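Local coordinates for beta-fructofuranosidase (Bifidobacterium adolescentis, PDB 6NOB), which probably hydrolyses non-reducing terminal beta-fructofuranoside units of sugars such as sucrose, as a member of glycoside hydrolase family 32, at residues 490-493 with 494-497; 585-589 with 590-594; 79-82 with 83-87; 594-598 with 599-603. All coordinates share one frame; numbering follows the deposited sequence.

Contact 1: residues 490-493 with 494-497; sequences VSEV and YREL
The short alpha-helix 491-497 sets Glu-492 against Arg-495 and Val-493 against Leu-497, and it illustrates how one helix can serve two chemically different sides. Three backbone bonds of the i to i+4 kind build it. N of Arg-495 reaches O of Ser-491 at 3.0 Å in the carbonyl plane, and Glu-496 and Leu-497 repeat the step to Glu-492 and Val-493 with their donors tilted from that plane. On the polar side the guanidinium of Arg-495 lies across the aliphatic part of Glu-492, whose CB stands over one of its faces and whose CG is 3.9 Å from NH2. The two charged groups are turned 74° apart, and the carboxylate of Glu-492 pairs with Arg-447 instead. A bend at chi3 (72°) swings the guanidinium round to Glu-496, where NE and NH2 both grip OE2, at 2.7 Å and 2.9 Å, from opposite faces of the carboxylate plane. On the buried side, CG1 of Val-493 meets CD1 of Leu-497 at 4.0 Å, next to Pro-475 and Leu-474 of strand 468-481. The Tyr-494 ring has CA of Ser-491 at its edge, and its hydroxyl bonds to Glu-584 and Lys-488. This is an amphipathic linker helix, placed between the beta-propeller and the beta-sandwich of the family 32 fold.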
loop_
_atom_site.group_PDB
_atom_site.type_symbol
_atom_site.label_atom_id
_atom_site.label_comp_id
_atom_site.label_asym_id
_atom_site.label_seq_id
_atom_site.Cartn_x
_atom_site.Cartn_y
_atom_site.Cartn_z
ATOM N N VAL A 490 5.203 -13.950 -5.187
ATOM C CA VAL A 490 4.397 -14.909 -5.922
ATOM C C VAL A 490 5.176 -15.405 -7.138
ATOM O O VAL A 490 6.114 -14.759 -7.620
ATOM C CB VAL A 490 3.047 -14.305 -6.338
ATOM C CG1 VAL A 490 2.263 -13.866 -5.111
ATOM C CG2 VAL A 490 3.257 -13.129 -7.281
ATOM N N SER A 491 4.777 -16.580 -7.629
ATOM C CA SER A 491 5.498 -17.203 -8.734
ATOM C C SER A 491 5.583 -16.285 -9.946
ATOM O O SER A 491 6.586 -16.307 -10.668
ATOM C CB SER A 491 4.839 -18.536 -9.101
ATOM O OG SER A 491 3.608 -18.341 -9.776
ATOM N N GLU A 492 4.560 -15.457 -10.171
ATOM C CA GLU A 492 4.566 -14.574 -11.332
ATOM C C GLU A 492 5.693 -13.550 -11.264
ATOM O O GLU A 492 6.233 -13.155 -12.304
ATOM C CB GLU A 492 3.219 -13.869 -11.462
ATOM C CG GLU A 492 2.056 -14.795 -11.764
ATOM C CD GLU A 492 1.372 -15.298 -10.512
ATOM O OE1 GLU A 492 1.990 -15.251 -9.428
ATOM O OE2 GLU A 492 0.207 -15.732 -10.611
ATOM N N VAL A 493 6.059 -13.104 -10.059
ATOM C CA VAL A 493 7.166 -12.161 -9.920
ATOM C C VAL A 493 8.454 -12.779 -10.450
ATOM O O VAL A 493 9.188 -12.158 -11.230
ATOM C CB VAL A 493 7.310 -11.712 -8.454
ATOM C CG1 VAL A 493 8.712 -11.177 -8.189
ATOM C CG2 VAL A 493 6.262 -10.664 -8.119
ATOM N N TYR A 494 8.740 -14.020 -10.048
ATOM C CA TYR A 494 9.918 -14.714 -10.560
ATOM C C TYR A 494 9.829 -14.919 -12.068
ATOM O O TYR A 494 10.819 -14.735 -12.787
ATOM C CB TYR A 494 10.085 -16.060 -9.857
ATOM C CG TYR A 494 10.351 -15.974 -8.368
ATOM C CD1 TYR A 494 11.583 -15.546 -7.885
ATOM C CD2 TYR A 494 9.379 -16.346 -7.448
ATOM C CE1 TYR A 494 11.834 -15.482 -6.526
ATOM C CE2 TYR A 494 9.621 -16.282 -6.087
ATOM C CZ TYR A 494 10.850 -15.850 -5.631
ATOM O OH TYR A 494 11.095 -15.785 -4.278
ATOM N N ARG A 495 8.649 -15.297 -12.566
ATOM C CA ARG A 495 8.500 -15.601 -13.985
ATOM C C ARG A 495 8.682 -14.359 -14.849
ATOM O O ARG A 495 9.331 -14.419 -15.899
ATOM C CB ARG A 495 7.130 -16.233 -14.242
ATOM C CG ARG A 495 6.903 -16.695 -15.682
ATOM C CD ARG A 495 5.447 -17.091 -15.910
ATOM N NE ARG A 495 4.564 -15.926 -15.938
ATOM C CZ ARG A 495 3.302 -15.928 -15.518
ATOM N NH1 ARG A 495 2.765 -17.037 -15.028
ATOM N NH2 ARG A 495 2.577 -14.819 -15.585
ATOM N N GLU A 496 8.127 -13.223 -14.425
ATOM C CA GLU A 496 8.109 -12.038 -15.276
ATOM C C GLU A 496 9.327 -11.137 -15.099
ATOM O O GLU A 496 9.749 -10.494 -16.068
ATOM C CB GLU A 496 6.837 -11.223 -15.017
ATOM C CG GLU A 496 5.537 -11.977 -15.282
ATOM C CD GLU A 496 5.379 -12.399 -16.733
ATOM O OE1 GLU A 496 5.832 -11.655 -17.629
ATOM O OE2 GLU A 496 4.803 -13.480 -16.979
ATOM N N LEU A 497 9.912 -11.074 -13.899
ATOM C CA LEU A 497 10.915 -10.058 -13.593
ATOM C C LEU A 497 12.354 -10.543 -13.688
ATOM O O LEU A 497 13.253 -9.713 -13.863
ATOM C CB LEU A 497 10.687 -9.488 -12.187
ATOM C CG LEU A 497 9.403 -8.683 -11.977
ATOM C CD1 LEU A 497 9.383 -8.049 -10.591
ATOM C CD2 LEU A 497 9.251 -7.627 -13.059
#

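Contact 2: residues 585-589 with 590-594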
loop_
_atom_site.group_PDB
_atom_site.type_symbol
_atom_site.label_atom_id
_atom_site.label_comp_id
_atom_site.label_asym_id
_atom_site.label_seq_id
_atom_site.Cartn_x
_atom_site.Cartn_y
_atom_site.Cartn_z
ATOM N N VAL A 585 17.468 -11.540 -2.832
ATOM C CA VAL A 585 17.467 -10.082 -2.870
ATOM C C VAL A 585 16.827 -9.604 -4.166
ATOM O O VAL A 585 17.215 -10.042 -5.255
ATOM C CB VAL A 585 18.891 -9.508 -2.746
ATOM C CG1 VAL A 585 18.853 -7.989 -2.749
ATOM C CG2 VAL A 585 19.569 -10.030 -1.490
ATOM N N PHE A 586 15.853 -8.703 -4.045
ATOM C CA PHE A 586 15.325 -7.927 -5.164
ATOM C C PHE A 586 15.684 -6.467 -4.910
ATOM O O PHE A 586 15.171 -5.858 -3.965
ATOM C CB PHE A 586 13.809 -8.072 -5.300
ATOM C CG PHE A 586 13.338 -9.455 -5.665
ATOM C CD1 PHE A 586 13.224 -10.444 -4.702
ATOM C CD2 PHE A 586 12.963 -9.749 -6.965
ATOM C CE1 PHE A 586 12.772 -11.708 -5.032
ATOM C CE2 PHE A 586 12.512 -11.014 -7.304
ATOM C CZ PHE A 586 12.416 -11.995 -6.334
ATOM N N PHE A 587 16.554 -5.901 -5.743
ATOM C CA PHE A 587 16.837 -4.471 -5.699
ATOM C C PHE A 587 16.406 -3.841 -7.013
ATOM O O PHE A 587 16.895 -4.226 -8.080
ATOM C CB PHE A 587 18.313 -4.175 -5.437
ATOM C CG PHE A 587 18.597 -2.710 -5.296
ATOM C CD1 PHE A 587 18.263 -2.041 -4.130
ATOM C CD2 PHE A 587 19.156 -1.990 -6.340
ATOM C CE1 PHE A 587 18.502 -0.686 -3.996
ATOM C CE2 PHE A 587 19.398 -0.634 -6.214
ATOM C CZ PHE A 587 19.068 0.019 -5.040
ATOM N N ASP A 588 15.511 -2.854 -6.929
ATOM C CA ASP A 588 14.866 -2.261 -8.098
ATOM C C ASP A 588 15.104 -0.747 -8.077
ATOM O O ASP A 588 14.202 0.035 -7.767
ATOM C CB ASP A 588 13.375 -2.608 -8.120
ATOM C CG ASP A 588 12.670 -2.100 -9.361
ATOM O OD1 ASP A 588 13.352 -1.811 -10.368
ATOM O OD2 ASP A 588 11.426 -1.994 -9.327
ATOM N N ARG A 589 16.340 -0.349 -8.393
ATOM C CA ARG A 589 16.741 1.046 -8.569
ATOM C C ARG A 589 16.691 1.861 -7.279
ATOM O O ARG A 589 17.700 2.457 -6.885
ATOM C CB ARG A 589 15.884 1.711 -9.653
ATOM C CG ARG A 589 16.210 1.226 -11.061
ATOM C CD ARG A 589 15.034 1.414 -12.004
ATOM N NE ARG A 589 14.734 2.824 -12.233
ATOM C CZ ARG A 589 15.307 3.566 -13.175
ATOM N NH1 ARG A 589 16.217 3.032 -13.980
ATOM N NH2 ARG A 589 14.972 4.841 -13.313
ATOM N N ASN A 590 15.532 1.912 -6.611
ATOM C CA ASN A 590 15.425 2.727 -5.406
ATOM C C ASN A 590 14.672 2.026 -4.279
ATOM O O ASN A 590 14.122 2.704 -3.403
ATOM C CB ASN A 590 14.756 4.076 -5.712
ATOM C CG ASN A 590 13.323 3.929 -6.197
ATOM O OD1 ASN A 590 12.815 2.818 -6.366
ATOM N ND2 ASN A 590 12.659 5.058 -6.420
ATOM N N VAL A 591 14.633 0.697 -4.274
ATOM C CA VAL A 591 13.954 -0.049 -3.220
ATOM C C VAL A 591 14.536 -1.455 -3.194
ATOM O O VAL A 591 14.851 -2.033 -4.237
ATOM C CB VAL A 591 12.420 -0.058 -3.436
ATOM C CG1 VAL A 591 12.063 -0.685 -4.783
ATOM C CG2 VAL A 591 11.708 -0.774 -2.293
ATOM N N VAL A 592 14.697 -1.994 -1.986
ATOM C CA VAL A 592 15.211 -3.341 -1.785
ATOM C C VAL A 592 14.142 -4.163 -1.082
ATOM O O VAL A 592 13.363 -3.644 -0.277
ATOM C CB VAL A 592 16.533 -3.343 -0.978
ATOM C CG1 VAL A 592 16.276 -3.053 0.493
ATOM C CG2 VAL A 592 17.268 -4.666 -1.143
ATOM N N GLU A 593 14.083 -5.449 -1.423
ATOM C CA GLU A 593 13.235 -6.411 -0.727
ATOM C C GLU A 593 14.028 -7.701 -0.585
ATOM O O GLU A 593 14.480 -8.265 -1.586
ATOM C CB GLU A 593 11.918 -6.655 -1.474
ATOM C CG GLU A 593 11.107 -5.390 -1.727
ATOM C CD GLU A 593 9.701 -5.674 -2.208
ATOM O OE1 GLU A 593 8.912 -6.242 -1.427
ATOM O OE2 GLU A 593 9.383 -5.324 -3.365
ATOM N N VAL A 594 14.204 -8.156 0.653
ATOM C CA VAL A 594 15.082 -9.276 0.971
ATOM C C VAL A 594 14.257 -10.372 1.630
ATOM O O VAL A 594 13.450 -10.097 2.526
ATOM C CB VAL A 594 16.238 -8.836 1.887
ATOM C CG1 VAL A 594 17.104 -10.026 2.263
ATOM C CG2 VAL A 594 17.067 -7.750 1.212
HETATM O O HOH W 1 12.884 -4.556 -4.834
#
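Val-585 opens this half of the hairpin by resting its CG1 on CG2 of Val-592, 4.0 Å away and diagonally across the strand pair. Next along the chain, Phe-586 forms the hydrogen-bonded pair with Glu-593: its N lies 2.9 Å from O of Glu-593, and its O takes N of Glu-593 at 2.8 Å. A water donates to that same carbonyl and to O of Val-591, knitting the two strands together on the face of Phe-586 and Glu-593. Phe-587 returns to the face of Val-585, Val-592 and Val-594. With CG anti to the backbone N (chi1 -176°), its ring is carried across Val-592 at about a right angle, so that CB of Val-592 meets the ring edge at CD1, 3.8 Å away. Replaced by alanine, Phe-587 would probably leave a gap beside Val-592 and deprive Ala-537 of strand 532-540 of its aromatic neighbour. Asp-588 gives its N to O of Val-591 in a nearly straight bond of 2.9 Å, while its carboxylate turns to the backbone N-H groups of Gly-119 and Ala-120 and to His-121. Its own O accepts N of Asn-590 at 2.6 Å, closing a classic gamma turn about Arg-589 (phi 67°, psi -56°). The hairpin lies inside an antiparallel sheet, strand 519-526 flanking it on one edge and strand 601-606 on the other; strand 532-540 packs against Val-585, Phe-587 and Val-592, and strand 468-481 of the propeller meets the face of Glu-593.

Contact 3: residues 79-82 with 83-87; sequences LSEC and DDLLD
Leu-85 reaches back over Ser-80, Glu-81 and Cys-82, closing the strand-to-helix turn that leads from strand 72-80 into helix 85-88 in the N-terminal beta domain. No clear hydrogen bond crosses the turn; the side-chain contacts across it come mostly from the forked end of Leu-85. CD2 of Leu-85 lies 3.6 Å from OG of Ser-80 and 3.9 Å from OE1 of Glu-81, and the other branch, CD1, touches SG of Cys-82 at 3.8 Å. The first torsion explains the reach: with CG opposite the backbone N (chi1 -165°), the fork is directed to the strand end. Cutting Leu-85 back to alanine would remove both methyl branches and is likely to leave a gap beside OG of Ser-80 and SG of Cys-82. Farther out, OE1 of Glu-81 bonds to His-248. Arg-15 clasps the turn from outside, bonding to O of Glu-81 and forming a salt bridge with the carboxylate of Asp-83. Both Glu-81 and Asp-84 adopt left-handed backbone angles, which help to turn the chain. Asp-84 then stands at the N-cap without using its side chain: its O accepts N of Asp-87 at 3.0 Å and also the ND2 of Asn-88.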
loop_
_atom_site.group_PDB
_atom_site.type_symbol
_atom_site.label_atom_id
_atom_site.label_comp_id
_atom_site.label_asym_id
_atom_site.label_seq_id
_atom_site.Cartn_x
_atom_site.Cartn_y
_atom_site.Cartn_z
ATOM N N LEU A 79 -6.903 10.687 -20.742
ATOM C CA LEU A 79 -7.966 10.303 -21.661
ATOM C C LEU A 79 -8.561 8.974 -21.217
ATOM O O LEU A 79 -7.855 8.099 -20.710
ATOM C CB LEU A 79 -7.436 10.174 -23.090
ATOM C CG LEU A 79 -7.079 11.451 -23.848
ATOM C CD1 LEU A 79 -6.300 11.110 -25.109
ATOM C CD2 LEU A 79 -8.333 12.244 -24.185
ATOM N N SER A 80 -9.869 8.820 -21.418
ATOM C CA SER A 80 -10.559 7.628 -20.949
ATOM C C SER A 80 -11.760 7.353 -21.849
ATOM O O SER A 80 -11.999 8.053 -22.837
ATOM C CB SER A 80 -10.971 7.783 -19.479
ATOM O OG SER A 80 -11.731 6.673 -19.037
ATOM N N GLU A 81 -12.505 6.300 -21.497
ATOM C CA GLU A 81 -13.738 5.906 -22.185
ATOM C C GLU A 81 -13.480 5.490 -23.633
ATOM O O GLU A 81 -14.258 5.802 -24.536
ATOM C CB GLU A 81 -14.795 7.008 -22.115
ATOM C CG GLU A 81 -15.343 7.230 -20.714
ATOM C CD GLU A 81 -15.814 5.945 -20.058
ATOM O OE1 GLU A 81 -15.476 5.722 -18.876
ATOM O OE2 GLU A 81 -16.521 5.157 -20.720
ATOM N N CYS A 82 -12.388 4.772 -23.854
ATOM C CA CYS A 82 -12.162 4.103 -25.122
ATOM C C CYS A 82 -12.903 2.767 -25.145
ATOM O O CYS A 82 -13.541 2.363 -24.169
ATOM C CB CYS A 82 -10.661 3.924 -25.354
ATOM S SG CYS A 82 -9.867 2.754 -24.233
ATOM N N ASP A 83 -12.851 2.092 -26.290
ATOM C CA ASP A 83 -13.333 0.722 -26.352
ATOM C C ASP A 83 -12.406 -0.175 -25.543
ATOM O O ASP A 83 -11.183 -0.010 -25.567
ATOM C CB ASP A 83 -13.409 0.236 -27.801
ATOM C CG ASP A 83 -14.572 0.844 -28.564
ATOM O OD1 ASP A 83 -15.435 1.479 -27.924
ATOM O OD2 ASP A 83 -14.619 0.682 -29.805
ATOM N N ASP A 84 -12.999 -1.113 -24.803
ATOM C CA ASP A 84 -12.253 -2.091 -24.011
ATOM C C ASP A 84 -11.302 -1.390 -23.038
ATOM O O ASP A 84 -10.083 -1.574 -23.064
ATOM C CB ASP A 84 -11.502 -3.065 -24.924
ATOM C CG ASP A 84 -12.431 -3.804 -25.872
ATOM O OD1 ASP A 84 -13.407 -4.417 -25.392
ATOM O OD2 ASP A 84 -12.192 -3.760 -27.097
ATOM N N LEU A 85 -11.898 -0.567 -22.172
ATOM C CA LEU A 85 -11.117 0.219 -21.224
ATOM C C LEU A 85 -10.296 -0.669 -20.298
ATOM O O LEU A 85 -9.174 -0.305 -19.922
ATOM C CB LEU A 85 -12.054 1.120 -20.419
ATOM C CG LEU A 85 -11.469 2.276 -19.614
ATOM C CD1 LEU A 85 -10.475 3.063 -20.449
ATOM C CD2 LEU A 85 -12.595 3.173 -19.129
ATOM N N LEU A 86 -10.827 -1.839 -19.932
ATOM C CA LEU A 86 -10.112 -2.742 -19.037
ATOM C C LEU A 86 -8.812 -3.244 -19.650
ATOM O O LEU A 86 -7.859 -3.549 -18.924
ATOM C CB LEU A 86 -10.998 -3.932 -18.678
ATOM C CG LEU A 86 -11.915 -3.813 -17.469
ATOM C CD1 LEU A 86 -12.706 -5.100 -17.336
ATOM C CD2 LEU A 86 -11.116 -3.534 -16.208
ATOM N N ASP A 87 -8.757 -3.357 -20.977
ATOM C CA ASP A 87 -7.567 -3.859 -21.649
ATOM C C ASP A 87 -6.640 -2.747 -22.113
ATOM O O ASP A 87 -5.415 -2.916 -22.079
ATOM C CB ASP A 87 -7.965 -4.722 -22.849
ATOM C CG ASP A 87 -8.770 -5.943 -22.448
ATOM O OD1 ASP A 87 -8.385 -6.621 -21.471
ATOM O OD2 ASP A 87 -9.792 -6.222 -23.112
#

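Contact 4: residues 594-598 with 599-603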
loop_
_atom_site.group_PDB
_atom_site.type_symbol
_atom_site.label_atom_id
_atom_site.label_comp_id
_atom_site.label_asym_id
_atom_site.label_seq_id
_atom_site.Cartn_x
_atom_site.Cartn_y
_atom_site.Cartn_z
ATOM N N VAL A 594 14.204 -8.156 0.653
ATOM C CA VAL A 594 15.082 -9.276 0.971
ATOM C C VAL A 594 14.257 -10.372 1.630
ATOM O O VAL A 594 13.450 -10.097 2.526
ATOM C CB VAL A 594 16.238 -8.836 1.887
ATOM C CG1 VAL A 594 17.104 -10.026 2.263
ATOM C CG2 VAL A 594 17.067 -7.750 1.212
ATOM N N PHE A 595 14.470 -11.612 1.196
ATOM C CA PHE A 595 13.790 -12.774 1.750
ATOM C C PHE A 595 14.830 -13.790 2.197
ATOM O O PHE A 595 15.714 -14.165 1.419
ATOM C CB PHE A 595 12.826 -13.376 0.721
ATOM C CG PHE A 595 11.787 -12.403 0.251
ATOM C CD1 PHE A 595 12.032 -11.575 -0.834
ATOM C CD2 PHE A 595 10.579 -12.284 0.920
ATOM C CE1 PHE A 595 11.085 -10.662 -1.254
ATOM C CE2 PHE A 595 9.627 -11.374 0.504
ATOM C CZ PHE A 595 9.880 -10.563 -0.586
ATOM N N LEU A 596 14.732 -14.222 3.451
ATOM C CA LEU A 596 15.708 -15.116 4.054
ATOM C C LEU A 596 15.088 -16.482 4.311
ATOM O O LEU A 596 13.919 -16.581 4.701
ATOM C CB LEU A 596 16.243 -14.534 5.365
ATOM C CG LEU A 596 16.796 -13.110 5.285
ATOM C CD1 LEU A 596 17.408 -12.699 6.611
ATOM C CD2 LEU A 596 17.820 -13.003 4.170
ATOM N N ASN A 597 15.882 -17.530 4.087
ATOM C CA ASN A 597 15.466 -18.910 4.340
ATOM C C ASN A 597 14.143 -19.233 3.646
ATOM O O ASN A 597 13.266 -19.892 4.206
ATOM C CB ASN A 597 15.376 -19.185 5.841
ATOM C CG ASN A 597 16.737 -19.386 6.478
ATOM O OD1 ASN A 597 17.768 -19.268 5.816
ATOM N ND2 ASN A 597 16.747 -19.693 7.770
ATOM N N GLY A 598 14.000 -18.756 2.410
ATOM C CA GLY A 598 12.799 -19.026 1.645
ATOM C C GLY A 598 11.557 -18.327 2.144
ATOM O O GLY A 598 10.445 -18.782 1.861
ATOM N N GLY A 599 11.709 -17.234 2.883
ATOM C CA GLY A 599 10.579 -16.498 3.398
ATOM C C GLY A 599 10.338 -16.631 4.883
ATOM O O GLY A 599 9.291 -16.178 5.361
ATOM N N GLN A 600 11.258 -17.254 5.623
ATOM C CA GLN A 600 11.137 -17.297 7.076
ATOM C C GLN A 600 11.014 -15.892 7.647
ATOM O O GLN A 600 10.251 -15.658 8.594
ATOM C CB GLN A 600 12.339 -18.029 7.671
ATOM C CG GLN A 600 12.236 -18.315 9.154
ATOM C CD GLN A 600 13.434 -19.087 9.667
ATOM O OE1 GLN A 600 14.198 -19.662 8.888
ATOM N NE2 GLN A 600 13.612 -19.097 10.983
ATOM N N THR A 601 11.746 -14.942 7.072
ATOM C CA THR A 601 11.589 -13.532 7.382
ATOM C C THR A 601 11.829 -12.732 6.110
ATOM O O THR A 601 12.564 -13.163 5.215
ATOM C CB THR A 601 12.544 -13.089 8.502
ATOM O OG1 THR A 601 12.226 -11.751 8.906
ATOM C CG2 THR A 601 13.986 -13.145 8.032
ATOM N N ALA A 602 11.175 -11.579 6.021
ATOM C CA ALA A 602 11.312 -10.679 4.885
ATOM C C ALA A 602 11.672 -9.290 5.388
ATOM O O ALA A 602 11.189 -8.863 6.439
ATOM C CB ALA A 602 10.023 -10.619 4.061
ATOM N N GLY A 603 12.524 -8.592 4.637
ATOM C CA GLY A 603 12.938 -7.250 5.010
ATOM C C GLY A 603 13.117 -6.334 3.817
ATOM O O GLY A 603 13.745 -6.718 2.826
#
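Val-594 to Leu-596 and Thr-601 to Gly-603 run antiparallel, 4.7 Å apart at their axes and 162° between directions. At the open end, Val-594 pairs with Gly-603 through two bonds: N of Val-594 to O of Gly-603 at 2.6 Å, and N of Gly-603 to O of Val-594 at 2.8 Å. Nearer the loop, N of Leu-596 meets O of Thr-601 almost straight, at 3.0 Å. The chain then reverses through a type I' turn, with Asn-597 and Gly-598 both in left-handed angles and N of Gly-599 bonded to O of Leu-596 at 2.9 Å. Gly-599 has angles at which a CB would collide with O of Gly-598, so no larger residue would sit comfortably at this backbone conformation.

On one face, CB of Ala-602 sits 3.6 Å from CD2 of Phe-595, beside Arg-476. On the other, Leu-596 and Thr-601 lie alongside each other, the CD1 of the leucine 3.7 Å from CG2 of the threonine. OG1 of Thr-601 bonds to O of Ser-575. Across the loop, ND2 of Asn-597 donates to OE1 of Gln-600 at 2.8 Å in a straight bond (167°). That oxygen lies in the amide plane of the asparagine, although the two amides are turned 36° from each other. A second bond from ND2 goes to O of Asp-579, while OD1 accepts from N of Arg-581, and these fix the rotation of the Asn-597 amide. The whole is a beta hairpin at the edge of a sandwich sheet, its type I' turn backed by a side-chain bond between Asn-597 and Gln-600.

Overall arrangement
Contacts 2 and 4 are buried, two successive hairpins of one sheet: they share Val-594 and strand 591-596, and CD1 of Phe-586 meets CE1 of Phe-595 at 4.1 Å. Contact 1, partly buried with exposed residues, borders the same sheet, Tyr-494 and Val-493 packing on the ring of Phe-586. Contact 3, likewise partly buried, stands apart in the N-terminal domain, its centre about 27 Å from that of contact 1 and farther from the others. Chemistry follows place. The hairpins combine backbone ladders with an apolar face, the buried carboxylates of contact 2 being met by partners outside the hairpin; the helix adds a salt bridge on its polar side, and contact 3 is carried chiefly by one leucine among charged residues.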